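Local atomic coordinates of octaprenyl-diphosphate synthase (Bacteroides thetaiotaomicron, PDB entry 3RMG), a protein that probably catalyses the magnesium-dependent coupling of isopentenyl diphosphate with allylic diphosphates to build longer prenyl chains, as its trans-prenyltransferase relatives do. Residues I9-P12 and I13-E16; V165-D168 and V169-K173; D214-F217 and D218-S222; C288-I291 and E292-K296. All coordinates share one frame; numbering follows the deposited sequence.

Contact 1. Residues I9-P12 and I13-E16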
# COMPACT_ATOMS: atom_id res chain seq x y z
N ILE A 9 -21.00 17.73 -20.45
CA ILE A 9 -20.44 16.89 -19.40
C ILE A 9 -19.69 17.66 -18.30
O ILE A 9 -19.90 17.40 -17.11
CB ILE A 9 -19.48 15.85 -19.99
CG1 ILE A 9 -20.23 14.82 -20.84
CG2 ILE A 9 -18.70 15.16 -18.87
CD1 ILE A 9 -19.28 13.93 -21.67
N LYS A 10 -18.81 18.58 -18.69
CA LYS A 10 -17.90 19.22 -17.73
C LYS A 10 -18.37 20.57 -17.24
O LYS A 10 -18.17 20.91 -16.07
CB LYS A 10 -16.51 19.43 -18.36
CG LYS A 10 -15.91 18.22 -19.07
CD LYS A 10 -14.38 18.31 -19.10
CE LYS A 10 -13.78 17.26 -20.04
NZ LYS A 10 -12.31 17.07 -19.83
N THR A 11 -18.99 21.35 -18.12
CA THR A 11 -19.37 22.71 -17.75
C THR A 11 -20.04 22.78 -16.37
O THR A 11 -19.65 23.59 -15.54
CB THR A 11 -20.28 23.38 -18.81
OG1 THR A 11 -19.62 23.38 -20.09
CG2 THR A 11 -20.58 24.81 -18.39
N PRO A 12 -21.02 21.90 -16.12
CA PRO A 12 -21.80 21.94 -14.87
C PRO A 12 -20.95 21.64 -13.65
O PRO A 12 -21.37 21.91 -12.52
CB PRO A 12 -22.87 20.86 -15.06
CG PRO A 12 -22.86 20.54 -16.54
CD PRO A 12 -21.44 20.78 -16.98
N ILE A 13 -19.75 21.10 -13.88
CA ILE A 13 -18.86 20.73 -12.77
C ILE A 13 -17.49 21.38 -12.92
O ILE A 13 -16.52 21.00 -12.25
CB ILE A 13 -18.73 19.20 -12.63
CG1 ILE A 13 -18.43 18.57 -13.99
CG2 ILE A 13 -20.00 18.62 -12.11
CD1 ILE A 13 -17.82 17.19 -13.89
N GLU A 14 -17.44 22.37 -13.79
CA GLU A 14 -16.22 23.09 -14.12
C GLU A 14 -15.39 23.52 -12.90
O GLU A 14 -14.17 23.32 -12.86
CB GLU A 14 -16.60 24.32 -14.95
CG GLU A 14 -15.54 24.83 -15.93
CD GLU A 14 -15.96 26.16 -16.58
OE1 GLU A 14 -17.14 26.31 -16.96
OE2 GLU A 14 -15.10 27.07 -16.69
N ALA A 15 -16.05 24.14 -11.92
CA ALA A 15 -15.35 24.71 -10.76
C ALA A 15 -14.84 23.62 -9.84
O ALA A 15 -13.71 23.70 -9.33
CB ALA A 15 -16.27 25.70 -9.98
N GLU A 16 -15.66 22.60 -9.62
CA GLU A 16 -15.27 21.49 -8.74
C GLU A 16 -14.23 20.60 -9.42
O GLU A 16 -13.39 20.00 -8.75
CB GLU A 16 -16.48 20.71 -8.23
CG GLU A 16 -17.61 20.59 -9.21
CD GLU A 16 -18.54 21.80 -9.20
OE1 GLU A 16 -19.38 21.93 -8.27
OE2 GLU A 16 -18.46 22.59 -10.16

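Contact 2. Residues V165-D168 and V169-K173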
# COMPACT_ATOMS: atom_id res chain seq x y z
N VAL A 165 -16.92 -15.93 -16.22
CA VAL A 165 -15.65 -15.69 -15.54
C VAL A 165 -15.08 -14.33 -15.94
O VAL A 165 -14.43 -13.64 -15.14
CB VAL A 165 -14.63 -16.81 -15.81
CG1 VAL A 165 -13.33 -16.51 -15.09
CG2 VAL A 165 -15.21 -18.16 -15.38
N TYR A 166 -15.32 -13.96 -17.19
CA TYR A 166 -14.80 -12.71 -17.73
C TYR A 166 -15.43 -11.52 -17.01
O TYR A 166 -14.73 -10.57 -16.62
CB TYR A 166 -15.12 -12.67 -19.22
CG TYR A 166 -14.95 -11.34 -19.90
CD1 TYR A 166 -13.69 -10.77 -20.06
CD2 TYR A 166 -16.04 -10.67 -20.44
CE1 TYR A 166 -13.54 -9.55 -20.72
CE2 TYR A 166 -15.90 -9.46 -21.10
CZ TYR A 166 -14.65 -8.91 -21.23
OH TYR A 166 -14.51 -7.71 -21.90
N PHE A 167 -16.74 -11.58 -16.84
CA PHE A 167 -17.50 -10.52 -16.20
C PHE A 167 -17.24 -10.43 -14.71
O PHE A 167 -17.15 -9.34 -14.14
CB PHE A 167 -18.98 -10.71 -16.45
CG PHE A 167 -19.39 -10.29 -17.82
CD1 PHE A 167 -19.91 -11.20 -18.71
CD2 PHE A 167 -19.23 -8.98 -18.22
CE1 PHE A 167 -20.29 -10.80 -19.97
CE2 PHE A 167 -19.60 -8.58 -19.47
CZ PHE A 167 -20.13 -9.49 -20.35
N ASP A 168 -17.11 -11.59 -14.08
CA ASP A 168 -16.76 -11.64 -12.68
C ASP A 168 -15.46 -10.90 -12.42
O ASP A 168 -15.35 -10.16 -11.45
CB ASP A 168 -16.64 -13.09 -12.22
CG ASP A 168 -16.57 -13.20 -10.72
OD1 ASP A 168 -17.43 -12.59 -10.04
OD2 ASP A 168 -15.65 -13.87 -10.21
N VAL A 169 -14.47 -11.10 -13.29
CA VAL A 169 -13.18 -10.45 -13.14
C VAL A 169 -13.27 -8.94 -13.30
O VAL A 169 -12.69 -8.18 -12.52
CB VAL A 169 -12.17 -10.98 -14.19
CG1 VAL A 169 -10.86 -10.19 -14.11
CG2 VAL A 169 -11.93 -12.48 -14.02
N ILE A 170 -13.99 -8.50 -14.33
CA ILE A 170 -14.27 -7.08 -14.50
C ILE A 170 -14.99 -6.48 -13.27
O ILE A 170 -14.61 -5.42 -12.77
CB ILE A 170 -15.12 -6.85 -15.76
CG1 ILE A 170 -14.33 -7.24 -17.01
CG2 ILE A 170 -15.57 -5.40 -15.83
CD1 ILE A 170 -15.18 -7.23 -18.30
N ARG A 171 -16.00 -7.15 -12.76
CA ARG A 171 -16.72 -6.66 -11.61
C ARG A 171 -15.83 -6.53 -10.41
O ARG A 171 -16.04 -5.70 -9.58
CB ARG A 171 -17.96 -7.49 -11.32
CG ARG A 171 -19.09 -7.15 -12.22
CD ARG A 171 -20.39 -7.76 -11.81
NE ARG A 171 -20.61 -9.04 -12.44
CZ ARG A 171 -21.23 -9.23 -13.59
NH1 ARG A 171 -21.30 -10.46 -14.05
NH2 ARG A 171 -22.03 -8.32 -14.10
N LYS A 172 -14.84 -7.39 -10.32
CA LYS A 172 -13.91 -7.36 -9.22
C LYS A 172 -12.77 -6.40 -9.38
O LYS A 172 -12.04 -6.18 -8.47
CB LYS A 172 -13.39 -8.74 -8.93
CG LYS A 172 -14.33 -9.52 -8.09
CD LYS A 172 -14.36 -10.95 -8.49
CE LYS A 172 -15.49 -11.67 -7.82
NZ LYS A 172 -15.09 -12.08 -6.47
N LYS A 173 -12.60 -5.84 -10.56
CA LYS A 173 -11.52 -4.92 -10.76
C LYS A 173 -11.88 -3.55 -11.33
O LYS A 173 -12.16 -2.64 -10.61
CB LYS A 173 -10.47 -5.58 -11.62
CG LYS A 173 -9.13 -4.92 -11.62
CD LYS A 173 -8.19 -5.71 -12.49
CE LYS A 173 -7.04 -4.88 -12.99
NZ LYS A 173 -6.65 -5.33 -14.33

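Contact 3. Residues D214-F217 and D218-S222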
# COMPACT_ATOMS: atom_id res chain seq x y z
N ASP A 214 -12.52 -1.04 -23.79
CA ASP A 214 -11.08 -1.18 -23.83
C ASP A 214 -10.61 -2.51 -24.39
O ASP A 214 -9.61 -2.57 -25.10
CB ASP A 214 -10.49 -1.00 -22.43
CG ASP A 214 -9.86 0.35 -22.24
OD1 ASP A 214 -9.87 1.16 -23.20
OD2 ASP A 214 -9.33 0.61 -21.13
N ASP A 215 -11.31 -3.59 -24.04
CA ASP A 215 -10.93 -4.92 -24.50
C ASP A 215 -11.04 -5.02 -26.03
O ASP A 215 -10.24 -5.68 -26.68
CB ASP A 215 -11.80 -6.00 -23.84
CG ASP A 215 -11.47 -6.20 -22.38
OD1 ASP A 215 -10.48 -5.61 -21.89
OD2 ASP A 215 -12.20 -6.95 -21.71
N ILE A 216 -12.05 -4.36 -26.59
CA ILE A 216 -12.22 -4.32 -28.03
C ILE A 216 -11.05 -3.62 -28.72
O ILE A 216 -10.52 -4.12 -29.71
CB ILE A 216 -13.54 -3.64 -28.40
CG1 ILE A 216 -14.71 -4.60 -28.19
CG2 ILE A 216 -13.49 -3.13 -29.83
CD1 ILE A 216 -16.07 -3.93 -28.14
N PHE A 217 -10.64 -2.48 -28.19
CA PHE A 217 -9.50 -1.76 -28.74
C PHE A 217 -8.31 -2.67 -29.02
O PHE A 217 -7.60 -2.48 -30.00
CB PHE A 217 -9.06 -0.63 -27.81
CG PHE A 217 -10.04 0.50 -27.73
CD1 PHE A 217 -10.09 1.32 -26.61
CD2 PHE A 217 -10.93 0.74 -28.77
CE1 PHE A 217 -10.99 2.36 -26.53
CE2 PHE A 217 -11.83 1.78 -28.70
CZ PHE A 217 -11.86 2.60 -27.57
N ASP A 218 -8.08 -3.65 -28.16
CA ASP A 218 -6.91 -4.53 -28.30
C ASP A 218 -6.90 -5.33 -29.60
O ASP A 218 -5.85 -5.78 -30.06
CB ASP A 218 -6.82 -5.48 -27.11
CG ASP A 218 -5.44 -6.06 -26.96
OD1 ASP A 218 -5.33 -7.30 -26.87
OD2 ASP A 218 -4.47 -5.27 -26.92
N TYR A 219 -8.07 -5.51 -30.20
CA TYR A 219 -8.18 -6.23 -31.46
C TYR A 219 -7.89 -5.31 -32.67
O TYR A 219 -8.28 -5.62 -33.79
CB TYR A 219 -9.58 -6.84 -31.59
CG TYR A 219 -9.90 -7.88 -30.53
CD1 TYR A 219 -10.05 -9.22 -30.87
CD2 TYR A 219 -10.07 -7.52 -29.20
CE1 TYR A 219 -10.34 -10.17 -29.91
CE2 TYR A 219 -10.36 -8.46 -28.23
CZ TYR A 219 -10.50 -9.79 -28.59
OH TYR A 219 -10.80 -10.76 -27.65
N PHE A 220 -7.20 -4.20 -32.43
CA PHE A 220 -6.92 -3.20 -33.47
C PHE A 220 -5.58 -2.48 -33.27
O PHE A 220 -5.10 -2.33 -32.15
CB PHE A 220 -8.04 -2.16 -33.55
CG PHE A 220 -9.37 -2.74 -33.95
CD1 PHE A 220 -9.82 -2.66 -35.25
CD2 PHE A 220 -10.18 -3.36 -33.01
CE1 PHE A 220 -11.05 -3.18 -35.61
CE2 PHE A 220 -11.40 -3.89 -33.36
CZ PHE A 220 -11.84 -3.80 -34.67
N ASP A 221 -5.00 -2.03 -34.38
CA ASP A 221 -3.64 -1.48 -34.38
C ASP A 221 -3.49 -0.12 -33.70
O ASP A 221 -2.73 0.02 -32.74
CB ASP A 221 -3.11 -1.40 -35.81
CG ASP A 221 -3.14 -2.74 -36.51
OD1 ASP A 221 -3.64 -2.79 -37.65
OD2 ASP A 221 -2.66 -3.73 -35.92
N SER A 222 -4.21 0.88 -34.21
CA SER A 222 -4.07 2.26 -33.74
C SER A 222 -2.67 2.51 -33.17
O SER A 222 -1.66 2.31 -33.85
CB SER A 222 -5.14 2.60 -32.70
OG SER A 222 -5.02 1.80 -31.53

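Contact 4. Residues C288-I291 and E292-K296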
# COMPACT_ATOMS: atom_id res chain seq x y z
N CYS A 288 -19.86 -5.26 -28.77
CA CYS A 288 -20.65 -4.04 -28.95
C CYS A 288 -22.13 -4.18 -28.58
O CYS A 288 -22.73 -3.25 -28.02
CB CYS A 288 -20.51 -3.51 -30.39
SG CYS A 288 -19.01 -2.55 -30.68
N ARG A 289 -22.74 -5.32 -28.88
CA ARG A 289 -24.13 -5.55 -28.49
C ARG A 289 -24.27 -5.65 -26.96
O ARG A 289 -25.25 -5.21 -26.39
CB ARG A 289 -24.72 -6.78 -29.18
CG ARG A 289 -25.63 -6.44 -30.35
CD ARG A 289 -25.49 -7.44 -31.49
NE ARG A 289 -25.51 -8.83 -31.03
CZ ARG A 289 -24.86 -9.82 -31.64
NH1 ARG A 289 -24.13 -9.56 -32.72
NH2 ARG A 289 -24.92 -11.06 -31.17
N THR A 290 -23.28 -6.25 -26.32
CA THR A 290 -23.28 -6.39 -24.88
C THR A 290 -23.14 -5.02 -24.18
O THR A 290 -23.89 -4.70 -23.25
CB THR A 290 -22.16 -7.35 -24.45
OG1 THR A 290 -22.44 -8.64 -25.01
CG2 THR A 290 -22.07 -7.46 -22.94
N ILE A 291 -22.18 -4.23 -24.66
CA ILE A 291 -22.03 -2.85 -24.20
C ILE A 291 -23.37 -2.12 -24.24
O ILE A 291 -23.74 -1.43 -23.29
CB ILE A 291 -20.98 -2.10 -25.04
CG1 ILE A 291 -19.58 -2.60 -24.71
CG2 ILE A 291 -21.05 -0.60 -24.81
CD1 ILE A 291 -18.51 -2.05 -25.63
N GLU A 292 -24.10 -2.28 -25.34
CA GLU A 292 -25.39 -1.64 -25.54
C GLU A 292 -26.39 -2.09 -24.47
O GLU A 292 -27.18 -1.30 -23.97
CB GLU A 292 -25.93 -2.02 -26.93
CG GLU A 292 -26.55 -0.89 -27.72
CD GLU A 292 -25.63 0.31 -27.80
OE1 GLU A 292 -24.40 0.11 -27.81
OE2 GLU A 292 -26.15 1.44 -27.85
N GLN A 293 -26.36 -3.37 -24.13
CA GLN A 293 -27.23 -3.89 -23.09
C GLN A 293 -26.94 -3.21 -21.74
O GLN A 293 -27.87 -2.80 -21.05
CB GLN A 293 -27.08 -5.41 -22.95
CG GLN A 293 -27.78 -6.22 -24.03
CD GLN A 293 -27.21 -7.63 -24.16
OE1 GLN A 293 -27.44 -8.31 -25.16
NE2 GLN A 293 -26.45 -8.06 -23.16
N TYR A 294 -25.67 -3.11 -21.38
CA TYR A 294 -25.31 -2.50 -20.10
C TYR A 294 -25.57 -1.00 -20.08
O TYR A 294 -25.94 -0.43 -19.05
CB TYR A 294 -23.87 -2.82 -19.70
CG TYR A 294 -23.75 -4.17 -19.04
CD1 TYR A 294 -24.06 -4.34 -17.70
CD2 TYR A 294 -23.32 -5.28 -19.77
CE1 TYR A 294 -23.96 -5.59 -17.10
CE2 TYR A 294 -23.22 -6.53 -19.19
CZ TYR A 294 -23.54 -6.68 -17.86
OH TYR A 294 -23.44 -7.91 -17.28
N LYS A 295 -25.39 -0.37 -21.23
CA LYS A 295 -25.68 1.05 -21.38
C LYS A 295 -27.17 1.28 -21.17
O LYS A 295 -27.57 2.25 -20.53
CB LYS A 295 -25.29 1.52 -22.77
CG LYS A 295 -25.34 3.01 -22.96
CD LYS A 295 -24.92 3.34 -24.38
CE LYS A 295 -25.11 4.81 -24.69
NZ LYS A 295 -25.17 5.05 -26.15
N LYS A 296 -27.99 0.39 -21.71
CA LYS A 296 -29.43 0.54 -21.53
C LYS A 296 -29.80 0.28 -20.08
O LYS A 296 -30.66 0.96 -19.52
CB LYS A 296 -30.20 -0.41 -22.46
CG LYS A 296 -31.70 -0.41 -22.23
CD LYS A 296 -32.34 -1.64 -22.85
CE LYS A 296 -33.70 -1.97 -22.23
NZ LYS A 296 -34.73 -0.93 -22.51

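Contact 1. Residues I9-P12 and I13-E16
The break between helix 5-10 and helix 14-23 is a tight helix-to-helix corner, closed where Ile13 folds back on Lys10 and Glu14 on Thr11. Both closures span three residues. Ile13 N donates to Lys10 O at 2.7 Å, and Glu14 N reaches Thr11 O at 3.1 Å with an N-H...O angle of 162°. Glu14 N also lies near Lys10 O, but the angle is too poor for a bond, so the usual four-residue spacing is lost at this step. Pro12, with no N-H of its own, can donate nothing in the bend.

The side chain of Ile13 covers the corner. Its CG1 sits between backbone N and carbonyl carbon (chi1 48°), which directs that branch back over the end of the first helix: CG1 comes to 3.1 Å from Lys10 O, while CD1 is 3.8 Å from Ile9 O. Beyond the corner the same side chain packs on Ile53, Leu56 and Leu57 of helix 50-62. Cutting it back to an alanine is likely to leave a gap against those three residues and remove the cover over Lys10 O.

Thr11 and Glu14 run side by side on the exposed flank, CG2 of the threonine 4.0 Å from OE1 of the glutamate, while Thr11 OG1 bonds to Ser7 OG. Arg60 takes Pro12 O in a hydrogen bond. Two short helices thus meet at a proline-containing helix-to-helix corner, with Ile13 at the N-cap position of helix 14-23 and its side chain turned to the apolar interior.

Contact 2. Residues V165-D168 and V169-K173
From Val165 to Lys172 the backbone is regular alpha helix, with four successive i to i+4 bonds, among them Ile170 N to Tyr166 O at 3.2 Å (169° at the hydrogen) and Arg171 N to Phe167 O at 2.8 Å. One turn apart, Ile170 lays CD1 over a face of the Tyr166 ring, a CH-pi contact 3.7 Å from the centroid and 22° off the normal. The tyrosine CG stands anti to its own N (chi1 167°), and this swings the ring alongside the next turn, beneath that methyl.

Arg171 bends at chi3, bringing NH1 within 3.3 Å of Phe167 CB and setting one face of the guanidinium over Phe167 O. On the outer side, the Asp168 carboxylate meets the aliphatic end of Lys172, OD1 lying 3.1 Å from CE. The charged ends are farther apart, OD2 4.2 Å from NZ, too far for a salt bridge, though some attraction is likely. A leucine in place of Asp168 would probably leave the Lys172 ammonium without this nearby negative charge.

In this all-helical fold, Tyr166 and Phe167 pack on helices 193-217 and 240-249, Arg171 lies against helix 283-302, and Val169 faces helix 132-154.

Contact 3. Residues D214-F217 and D218-S222
Ile216 and Tyr219 bridge the end of helix 193-217 within Asp214-Asp215-Ile216-Phe217-Asp218, the DDxxD sequence of the second aspartate-rich motif, which in relatives binds magnesium and the substrate diphosphate, and probably does so here. Tyr219 N donates to Ile216 O at 2.9 Å, and two weak bonds flank it: Asp218 N to Asp215 O, and Phe220 N to Phe217 O at 3.0 Å, the latter closing a type I beta turn.

The rings of Tyr219 and Phe220 present their edges to carbonyls near the end of the helix. Tyr219 has Asp215 O in its ring plane, 3.1 Å from CD2, and Phe220 likewise meets Ile216 O with CD2 at 3.4 Å. Ile216 and Phe220 also lie alongside each other, the isoleucine CG2 4.2 Å from CE2 of the ring; with CG anti to the carbonyl carbon (chi1 -63°), the phenylalanine ring is brought back beside the helix.

A second shell holds Asp215, Asp218 and Tyr219. Gln211 NE2 bonds Asp215 OD1, Tyr166 OH probably bonds OD2 of the same carboxylate, and Asp232 N binds Asp218 OD1. Tyr219 OH, at the far end of its ring, is gripped by both Thr239 OG1 and Ala242 N.

Contact 4. Residues C288-I291 and E292-K296
Thr290 and Tyr294 point the same way from successive turns of helix 283-302, lying side by side in the i to i+4 packing characteristic of one face of an alpha helix. The threonine methyl does the touching: CG2 stands 4.0 Å from both CD2 and CE2 of the tyrosine. With OG1 beside the backbone N (chi1 -63°), CG2 falls anti to that N, and the methyl lies along the helix toward the ring; the hydroxyl is turned back, where OG1 bonds to Tyr286 O. The ring in turn offers its edge to Thr290 O, which lies near the ring plane and 3.6 Å from CD2. That same oxygen accepts the backbone N-H of Tyr294 at 3.0 Å, so one carbonyl meets both the main chain and the ring edge of a single residue.

Gln293 takes a different course. Its extended chain runs back beside the preceding turn, CB at 3.3 Å from Thr290 O and CG at 3.6 Å from Arg289 O. Glu292 meets that turn through its CB, 3.3 Å from Arg289 O. Lys295 touches the earlier turn through its base, CB to Ile291 O at 3.4 Å, and then reaches outward to a salt bridge with Asp319.

These directions divide the helix among its neighbours: Ile291 and Tyr294 pack on helix 193-217, Thr290 meets Phe167 of helix 163-172, and Lys295, together with Ile291, lies against helix 309-323.

In the fold
Followed from the N terminus, the four contacts come strictly in series, none enclosing or crossing another. Contact 1 closes a corner near the start of the chain and stays apart, its nearest atoms about 11 Å from contact 4. Contact 2 spans two turns of helix 163-172, contact 3 closes the turn leaving helix 193-217, and contact 4 lies within helix 283-302. These last three touch one another. Contacts 2 and 3 join helix 163-172 to helix 193-217, contacts 2 and 4 join helix 163-172 to helix 283-302, and Ile216 meets Ile291, CD1 to CD1 at 4.0 Å, joining contacts 3 and 4.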